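PDB 4Q5W: protein tudor from Drosophila melanogaster, which binds partner proteins such as the Piwi protein Aubergine in a methylation-dependent way and is required during oogenesis for primordial germ cell formation. Local coordinates for residues 40-44 and 92-97. Coordinates in Å, arbitrary orientation, origin at the centre of the assembly. Numbering follows the deposited sequence.
Sequences LQPKT and KLYELP
Leu-40 against Tyr-94 forms the apolar centre where two loops flanking the core Tudor strands of this extended Tudor unit meet. Leu-40 (chi1 m, chi2 t) points toward 92-97, its CB 3.7 Å from CD2 of Tyr-94 and its CD2 3.9 Å from CG of Pro-97. Pro-42 covers the exposed side, its CG 4.0 Å from CE2 of Tyr-94. Beneath, Leu-93 packs on Cys-53 and Val-55 of strand 52-56, while the Tyr-94 ring (chi1 m, chi2 86°) meets Phe-63 edge-to-face.

The pairing illustrates how extended loops can associate through one isolated beta bridge. Both chains are extended, polyproline-like at Pro-42 and Lys-43 and beta at Leu-93 and Tyr-94; Pro-42 and Tyr-94 face each other at CA-CA 4.2 Å as a non-hydrogen-bonded antiparallel pair, although the segments' end-to-end directions differ by only 119°. Two hydrogen bonds flank it: Glu-95 N to Gln-41 O and Lys-43 N to Leu-93 O, each 2.9 Å and nearly straight. Such a position suits proline, whose nitrogen has no hydrogen to donate. CA-H...O contacts join Tyr-94 CA to Gln-41 O (3.3 Å) and Pro-42 CA to Leu-93 O (3.5 Å). A backbone hydrogen bond between Tyr-94 and Val-54 ties the bridge to the sheet.

Toward solvent, Lys-43 (m, t, p, p) curls over Leu-93, CD to CB 3.7 Å, and its NZ makes a salt bridge to Glu-95 OE1 at 3.1 Å. One water links Gln-41 N to Glu-95 O, 2.7 Å from each; another, 2.6 Å from Glu-95 OE2, donates to Pro-42 O at 2.8 Å.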
loop_
_atom_site.group_PDB
_atom_site.type_symbol
_atom_site.label_atom_id
_atom_site.label_comp_id
_atom_site.label_asym_id
_atom_site.label_seq_id
_atom_site.Cartn_x
_atom_site.Cartn_y
_atom_site.Cartn_z
ATOM N N LEU A 40 20.671 13.174 -2.100
ATOM C CA LEU A 40 19.471 13.848 -2.588
ATOM C C LEU A 40 19.499 15.308 -2.163
ATOM O O LEU A 40 20.180 15.656 -1.206
ATOM C CB LEU A 40 18.226 13.174 -2.018
ATOM C CG LEU A 40 17.959 11.765 -2.542
ATOM C CD1 LEU A 40 17.067 11.023 -1.582
ATOM C CD2 LEU A 40 17.323 11.827 -3.923
ATOM N N GLN A 41 18.766 16.164 -2.869
ATOM C CA GLN A 41 18.825 17.598 -2.580
ATOM C C GLN A 41 17.633 18.062 -1.753
ATOM O O GLN A 41 16.496 17.974 -2.203
ATOM C CB GLN A 41 18.892 18.413 -3.878
ATOM C CG GLN A 41 19.998 18.002 -4.842
ATOM C CD GLN A 41 21.391 18.359 -4.354
ATOM O OE1 GLN A 41 22.379 17.746 -4.766
ATOM N NE2 GLN A 41 21.480 19.362 -3.482
ATOM N N PRO A 42 17.891 18.576 -0.539
ATOM C CA PRO A 42 16.769 19.096 0.250
ATOM C C PRO A 42 16.073 20.248 -0.464
ATOM O O PRO A 42 16.719 21.027 -1.165
ATOM C CB PRO A 42 17.444 19.596 1.535
ATOM C CG PRO A 42 18.730 18.821 1.627
ATOM C CD PRO A 42 19.168 18.635 0.195
ATOM N N LYS A 43 14.760 20.342 -0.296
ATOM C CA LYS A 43 14.012 21.474 -0.819
ATOM C C LYS A 43 14.451 22.755 -0.116
ATOM O O LYS A 43 14.990 22.698 0.989
ATOM C CB LYS A 43 12.508 21.253 -0.638
ATOM C CG LYS A 43 11.951 20.168 -1.546
ATOM C CD LYS A 43 10.430 20.256 -1.649
ATOM C CE LYS A 43 9.998 21.495 -2.425
ATOM N NZ LYS A 43 10.449 21.420 -3.846
ATOM N N THR A 44 14.234 23.899 -0.769
ATOM C CA THR A 44 14.618 25.199 -0.209
ATOM C C THR A 44 13.415 26.109 0.074
ATOM O O THR A 44 13.582 27.271 0.454
ATOM C CB THR A 44 15.592 25.947 -1.134
ATOM O OG1 THR A 44 14.989 26.118 -2.422
ATOM C CG2 THR A 44 16.896 25.170 -1.286
ATOM N N LYS A 92 11.057 17.043 6.572
ATOM C CA LYS A 92 12.041 17.399 5.555
ATOM C C LYS A 92 11.700 16.754 4.217
ATOM O O LYS A 92 11.355 15.576 4.150
ATOM C CB LYS A 92 13.440 16.975 5.994
ATOM C CG LYS A 92 14.537 17.397 5.036
ATOM C CD LYS A 92 15.896 16.972 5.556
ATOM C CE LYS A 92 17.018 17.483 4.672
ATOM N NZ LYS A 92 18.345 17.029 5.160
ATOM N N LEU A 93 11.812 17.535 3.150
ATOM C CA LEU A 93 11.487 17.067 1.810
ATOM C C LEU A 93 12.707 17.201 0.918
ATOM O O LEU A 93 13.498 18.139 1.077
ATOM C CB LEU A 93 10.359 17.911 1.219
ATOM C CG LEU A 93 9.040 17.933 1.992
ATOM C CD1 LEU A 93 8.054 18.850 1.304
ATOM C CD2 LEU A 93 8.464 16.523 2.146
ATOM N N TYR A 94 12.847 16.272 -0.020
ATOM C CA TYR A 94 13.917 16.341 -1.008
ATOM C C TYR A 94 13.299 16.450 -2.398
ATOM O O TYR A 94 12.152 16.035 -2.610
ATOM C CB TYR A 94 14.812 15.097 -0.939
ATOM C CG TYR A 94 15.468 14.870 0.399
ATOM C CD1 TYR A 94 14.804 14.177 1.408
ATOM C CD2 TYR A 94 16.754 15.335 0.652
ATOM C CE1 TYR A 94 15.400 13.960 2.630
ATOM C CE2 TYR A 94 17.360 15.124 1.875
ATOM C CZ TYR A 94 16.674 14.438 2.858
ATOM O OH TYR A 94 17.267 14.229 4.072
ATOM N N GLU A 95 14.054 17.011 -3.337
ATOM C CA GLU A 95 13.613 17.097 -4.725
ATOM C C GLU A 95 13.573 15.706 -5.345
ATOM O O GLU A 95 14.423 14.871 -5.065
ATOM C CB GLU A 95 14.556 17.981 -5.547
ATOM C CG GLU A 95 14.872 19.336 -4.944
ATOM C CD GLU A 95 13.699 20.307 -4.969
ATOM O OE1 GLU A 95 12.627 19.958 -5.503
ATOM O OE2 GLU A 95 13.853 21.432 -4.449
ATOM N N LEU A 96 12.585 15.467 -6.194
ATOM C CA LEU A 96 12.541 14.232 -6.974
ATOM C C LEU A 96 13.492 14.343 -8.162
ATOM O O LEU A 96 13.339 15.236 -8.999
ATOM C CB LEU A 96 11.124 13.980 -7.474
ATOM C CG LEU A 96 10.953 12.713 -8.319
ATOM C CD1 LEU A 96 11.086 11.489 -7.428
ATOM C CD2 LEU A 96 9.619 12.742 -9.033
ATOM N N PRO A 97 14.485 13.445 -8.239
ATOM C CA PRO A 97 15.406 13.483 -9.377
ATOM C C PRO A 97 14.646 13.381 -10.697
ATOM O O PRO A 97 13.647 12.653 -10.781
ATOM C CB PRO A 97 16.281 12.246 -9.158
ATOM C CG PRO A 97 16.295 12.069 -7.668
ATOM C CD PRO A 97 14.885 12.439 -7.234
HETATM O O HOH W 1 17.033 15.227 -4.761
HETATM O O HOH W 2 16.212 22.126 -3.740
HETATM O O HOH W 3 12.937 23.526 -3.283
#